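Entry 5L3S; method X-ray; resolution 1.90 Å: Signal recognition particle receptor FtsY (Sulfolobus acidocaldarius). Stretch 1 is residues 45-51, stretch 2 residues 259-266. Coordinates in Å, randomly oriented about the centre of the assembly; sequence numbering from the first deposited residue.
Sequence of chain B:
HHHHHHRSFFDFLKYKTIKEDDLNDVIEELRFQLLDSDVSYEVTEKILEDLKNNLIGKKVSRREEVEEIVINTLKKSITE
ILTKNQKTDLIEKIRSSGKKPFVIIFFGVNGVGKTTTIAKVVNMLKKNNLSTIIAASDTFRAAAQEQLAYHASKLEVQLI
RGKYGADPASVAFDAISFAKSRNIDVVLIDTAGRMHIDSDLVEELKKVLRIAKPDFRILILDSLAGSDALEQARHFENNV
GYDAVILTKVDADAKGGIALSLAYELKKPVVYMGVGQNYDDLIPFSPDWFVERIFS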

ATOM      1  N   GLU B  45       6.617  -3.036  20.586  1.00 33.85           N
ATOM      2  CA  GLU B  45       7.494  -3.156  21.748  1.00 34.90           C
ATOM      3  C   GLU B  45       7.096  -2.218  22.903  1.00 36.89           C
ATOM      4  O   GLU B  45       7.042  -2.637  24.065  1.00 35.88           O
ATOM      5  CB  GLU B  45       8.947  -2.927  21.356  1.00 38.17           C
ATOM      6  CG  GLU B  45       9.915  -3.144  22.509  1.00 59.97           C
ATOM      7  CD  GLU B  45      11.358  -3.236  22.056  1.00 77.86           C
ATOM      8  OE1 GLU B  45      11.612  -3.107  20.835  1.00 78.67           O
ATOM      9  OE2 GLU B  45      12.236  -3.440  22.925  1.00 84.67           O
ATOM     10  N   LYS B  46       6.811  -0.956  22.589  1.00 32.42           N
ATOM     11  CA  LYS B  46       6.460   0.008  23.639  1.00 31.29           C
ATOM     12  C   LYS B  46       5.149  -0.376  24.312  1.00 31.20           C
ATOM     13  O   LYS B  46       5.026  -0.312  25.527  1.00 32.62           O
ATOM     14  CB  LYS B  46       6.358   1.425  23.074  1.00 44.86           C
ATOM     15  CG  LYS B  46       7.685   2.054  22.690  1.00 48.36           C
ATOM     16  CD  LYS B  46       7.457   3.347  21.919  1.00 53.61           C
ATOM     17  CE  LYS B  46       8.754   4.087  21.640  1.00 56.46           C
ATOM     18  NZ  LYS B  46       8.543   5.185  20.644  1.00 56.32           N
ATOM     19  N   ILE B  47       4.173  -0.789  23.516  1.00 30.05           N
ATOM     20  CA  ILE B  47       2.876  -1.169  24.060  1.00 33.99           C
ATOM     21  C   ILE B  47       2.988  -2.373  24.994  1.00 32.30           C
ATOM     22  O   ILE B  47       2.351  -2.423  26.056  1.00 34.25           O
ATOM     23  CB  ILE B  47       1.878  -1.445  22.919  1.00 38.84           C
ATOM     24  CG1 ILE B  47       1.372  -0.115  22.362  1.00 42.27           C
ATOM     25  CG2 ILE B  47       0.705  -2.282  23.402  1.00 39.53           C
ATOM     26  CD1 ILE B  47       0.503  -0.265  21.151  1.00 49.01           C
ATOM     27  N   LEU B  48       3.813  -3.338  24.610  1.00 30.71           N
ATOM     28  CA  LEU B  48       3.977  -4.530  25.426  1.00 31.59           C
ATOM     29  C   LEU B  48       4.820  -4.258  26.675  1.00 32.96           C
ATOM     30  O   LEU B  48       4.639  -4.904  27.715  1.00 34.00           O
ATOM     31  CB  LEU B  48       4.587  -5.656  24.595  1.00 31.20           C
ATOM     32  CG  LEU B  48       3.653  -6.179  23.506  1.00 34.98           C
ATOM     33  CD1 LEU B  48       4.333  -7.294  22.767  1.00 30.21           C
ATOM     34  CD2 LEU B  48       2.329  -6.649  24.104  1.00 36.91           C
ATOM     35  N   GLU B  49       5.752  -3.315  26.566  1.00 41.38           N
ATOM     36  CA  GLU B  49       6.518  -2.888  27.736  1.00 44.20           C
ATOM     37  C   GLU B  49       5.594  -2.167  28.708  1.00 43.25           C
ATOM     38  O   GLU B  49       5.722  -2.335  29.923  1.00 42.70           O
ATOM     39  CB  GLU B  49       7.684  -1.977  27.346  1.00 52.23           C
ATOM     40  CG  GLU B  49       8.880  -2.700  26.749  1.00 55.39           C
ATOM     41  CD  GLU B  49       9.529  -3.655  27.732  1.00 69.68           C
ATOM     42  OE1 GLU B  49       9.786  -3.242  28.885  1.00 74.32           O
ATOM     43  OE2 GLU B  49       9.774  -4.824  27.354  1.00 70.48           O
ATOM     44  N   ASP B  50       4.666  -1.371  28.171  1.00 39.57           N
ATOM     45  CA  ASP B  50       3.656  -0.698  28.993  1.00 44.26           C
ATOM     46  C   ASP B  50       2.832  -1.751  29.729  1.00 42.32           C
ATOM     47  O   ASP B  50       2.561  -1.637  30.921  1.00 47.29           O
ATOM     48  CB  ASP B  50       2.706   0.145  28.125  1.00 46.57           C
ATOM     49  CG  ASP B  50       3.331   1.445  27.635  1.00 52.06           C
ATOM     50  OD1 ASP B  50       4.385   1.849  28.174  1.00 49.19           O
ATOM     51  OD2 ASP B  50       2.748   2.077  26.717  1.00 52.17           O
ATOM     52  N   LEU B  51       2.437  -2.776  28.983  1.00 40.79           N
ATOM     53  CA  LEU B  51       1.594  -3.851  29.483  1.00 37.01           C
ATOM     54  C   LEU B  51       2.270  -4.608  30.632  1.00 37.09           C
ATOM     55  O   LEU B  51       1.688  -4.775  31.706  1.00 38.51           O
ATOM     56  CB  LEU B  51       1.252  -4.796  28.323  1.00 34.55           C
ATOM     57  CG  LEU B  51       0.400  -6.020  28.656  1.00 44.34           C
ATOM     58  CD1 LEU B  51      -0.937  -5.597  29.277  1.00 41.10           C
ATOM     59  CD2 LEU B  51       0.201  -6.882  27.408  1.00 34.16           C
ATOM     60  N   ALA B 259      -3.726   1.994  12.566  1.00 23.80           N
ATOM     61  CA  ALA B 259      -4.675   2.745  13.407  1.00 28.00           C
ATOM     62  C   ALA B 259      -4.173   2.919  14.852  1.00 30.57           C
ATOM     63  O   ALA B 259      -4.257   4.004  15.433  1.00 28.51           O
ATOM     64  CB  ALA B 259      -6.041   2.061  13.406  1.00 27.24           C
ATOM     65  N   LEU B 260      -3.645   1.840  15.422  1.00 28.59           N
ATOM     66  CA  LEU B 260      -3.107   1.878  16.776  1.00 27.85           C
ATOM     67  C   LEU B 260      -1.836   2.723  16.842  1.00 26.45           C
ATOM     68  O   LEU B 260      -1.666   3.532  17.760  1.00 30.82           O
ATOM     69  CB  LEU B 260      -2.823   0.452  17.272  1.00 31.85           C
ATOM     70  CG  LEU B 260      -2.211   0.273  18.661  1.00 33.83           C
ATOM     71  CD1 LEU B 260      -2.966   1.102  19.712  1.00 33.26           C
ATOM     72  CD2 LEU B 260      -2.198  -1.213  19.040  1.00 29.74           C
ATOM     73  N   SER B 261      -0.944   2.531  15.869  1.00 29.46           N
ATOM     74  CA  SER B 261       0.308   3.282  15.823  1.00 31.44           C
ATOM     75  C   SER B 261       0.082   4.795  15.709  1.00 32.87           C
ATOM     76  O   SER B 261       0.772   5.581  16.352  1.00 33.42           O
ATOM     77  CB  SER B 261       1.198   2.783  14.681  1.00 32.08           C
ATOM     78  OG  SER B 261       1.685   1.486  14.977  1.00 35.52           O
ATOM     79  N   LEU B 262      -0.881   5.180  14.880  1.00 29.23           N
ATOM     80  CA  LEU B 262      -1.257   6.578  14.696  1.00 35.99           C
ATOM     81  C   LEU B 262      -1.718   7.229  15.998  1.00 33.77           C
ATOM     82  O   LEU B 262      -1.289   8.331  16.343  1.00 32.64           O
ATOM     83  CB  LEU B 262      -2.384   6.674  13.677  1.00 33.04           C
ATOM     84  CG  LEU B 262      -2.004   6.515  12.219  1.00 36.38           C
ATOM     85  CD1 LEU B 262      -3.269   6.439  11.395  1.00 29.51           C
ATOM     86  CD2 LEU B 262      -1.169   7.706  11.831  1.00 35.56           C
ATOM     87  N   ALA B 263      -2.607   6.545  16.706  1.00 29.40           N
ATOM     88  CA  ALA B 263      -3.100   7.047  17.978  1.00 29.58           C
ATOM     89  C   ALA B 263      -1.981   7.073  19.009  1.00 37.71           C
ATOM     90  O   ALA B 263      -1.793   8.070  19.706  1.00 35.02           O
ATOM     91  CB  ALA B 263      -4.257   6.197  18.467  1.00 36.17           C
ATOM     92  N   TYR B 264      -1.228   5.979  19.093  1.00 37.38           N
ATOM     93  CA  TYR B 264      -0.212   5.840  20.130  1.00 36.31           C
ATOM     94  C   TYR B 264       0.956   6.811  19.929  1.00 35.07           C
ATOM     95  O   TYR B 264       1.378   7.475  20.870  1.00 37.76           O
ATOM     96  CB  TYR B 264       0.284   4.383  20.216  1.00 32.22           C
ATOM     97  CG  TYR B 264       1.178   4.092  21.390  1.00 35.10           C
ATOM     98  CD1 TYR B 264       2.555   4.244  21.299  1.00 39.89           C
ATOM     99  CD2 TYR B 264       0.643   3.660  22.601  1.00 37.80           C
ATOM    100  CE1 TYR B 264       3.373   3.976  22.383  1.00 39.14           C
ATOM    101  CE2 TYR B 264       1.449   3.387  23.679  1.00 39.75           C
ATOM    102  CZ  TYR B 264       2.810   3.548  23.569  1.00 39.13           C
ATOM    103  OH  TYR B 264       3.605   3.278  24.659  1.00 44.28           O
ATOM    104  N   GLU B 265       1.466   6.898  18.706  1.00 34.67           N
ATOM    105  CA  GLU B 265       2.611   7.758  18.393  1.00 39.43           C
ATOM    106  C   GLU B 265       2.281   9.217  18.081  1.00 39.93           C
ATOM    107  O   GLU B 265       2.998  10.117  18.510  1.00 44.23           O
ATOM    108  CB  GLU B 265       3.381   7.202  17.192  1.00 35.14           C
ATOM    109  CG  GLU B 265       4.183   5.982  17.505  1.00 40.82           C
ATOM    110  CD  GLU B 265       5.293   6.289  18.472  1.00 51.40           C
ATOM    111  OE1 GLU B 265       5.976   7.317  18.273  1.00 52.15           O
ATOM    112  OE2 GLU B 265       5.474   5.513  19.430  1.00 54.07           O
ATOM    113  N   LEU B 266       1.228   9.443  17.302  1.00 35.25           N
ATOM    114  CA  LEU B 266       0.985  10.762  16.716  1.00 37.15           C
ATOM    115  C   LEU B 266      -0.269  11.452  17.241  1.00 39.02           C
ATOM    116  O   LEU B 266      -0.544  12.592  16.874  1.00 38.51           O
ATOM    117  CB  LEU B 266       0.891  10.652  15.195  1.00 29.49           C
ATOM    118  CG  LEU B 266       2.113  10.027  14.516  1.00 31.53           C
ATOM    119  CD1 LEU B 266       1.910   9.922  13.014  1.00 33.03           C
ATOM    120  CD2 LEU B 266       3.345  10.836  14.852  1.00 37.45           C
TER

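Two helical segments, more than two hundred residues apart in the chain, cross here at 71°, with their axes 11.9 Å apart at the closest approach. That spacing keeps the backbones apart, so side chains do most of the bridging, and the contact buries a modest 275 Å² in all. Within each helix the main chain looks after itself: the amides of Asp50 and Leu51 bond to the carbonyls of Lys46 and Ile47, and those of Tyr264 and Glu265 to the carbonyls of Leu260 and Ser261.

Tyr264 is the centre of the contact and has the largest area covered. Its CA-to-CB bond points toward the first helix, and with chi1 at -171° (t) the ring reaches across the gap, carrying its hydroxyl to the carboxylate of Asp50. Tyr264 OH donates to Asp50 OD2 at 2.5 Å, a short hydrogen bond, with the acceptor lying at the ring's edge near its plane, where a phenolic hydroxyl can direct its proton without losing conjugation with the ring. Aspartate suits this place: its CA-to-CB bond also points toward the other helix, and its short side chain offers a charged acceptor close to its own backbone.

The same ring has an apolar use. Ile47 CG1 sits over one face, 4.0 Å from the centroid of the Tyr264 ring and 21° off its normal, so that an aliphatic C-H group packs on the pi cloud. The CA-to-CB bond of Ile47 runs sideways, but chi1 near -78° (m) and chi2 near 174° (t) bring the end of the chain nearer, and Ile47 CD1 meets Leu260 CD2 at 3.6 Å. The CA-to-CB bond of Leu260, one turn before Tyr264, also points toward the first helix. Both aliphatic residues are buried and have no polar side-chain group to satisfy. Tyrosine thus joins two environments, giving its face to isoleucine and its hydroxyl to aspartate.

A second polar link involves Lys46, one turn before Asp50. Lys46 CB lies 3.7 Å from Tyr264 OH, and beyond it the extended chain carries the ammonium group to Glu265. Lys46 NZ and Glu265 OE2 form a salt bridge at 3.3 Å, whose hydrogen bond is weak. Lysine's length suits the span, and its exposed position leaves the charge accessible to solvent. Glu265 starts out sideways, but its end comes nearer, placing OE2 by the lysine while OE1 is hydrogen-bonded elsewhere in the structure; both carboxylate oxygens are thus engaged.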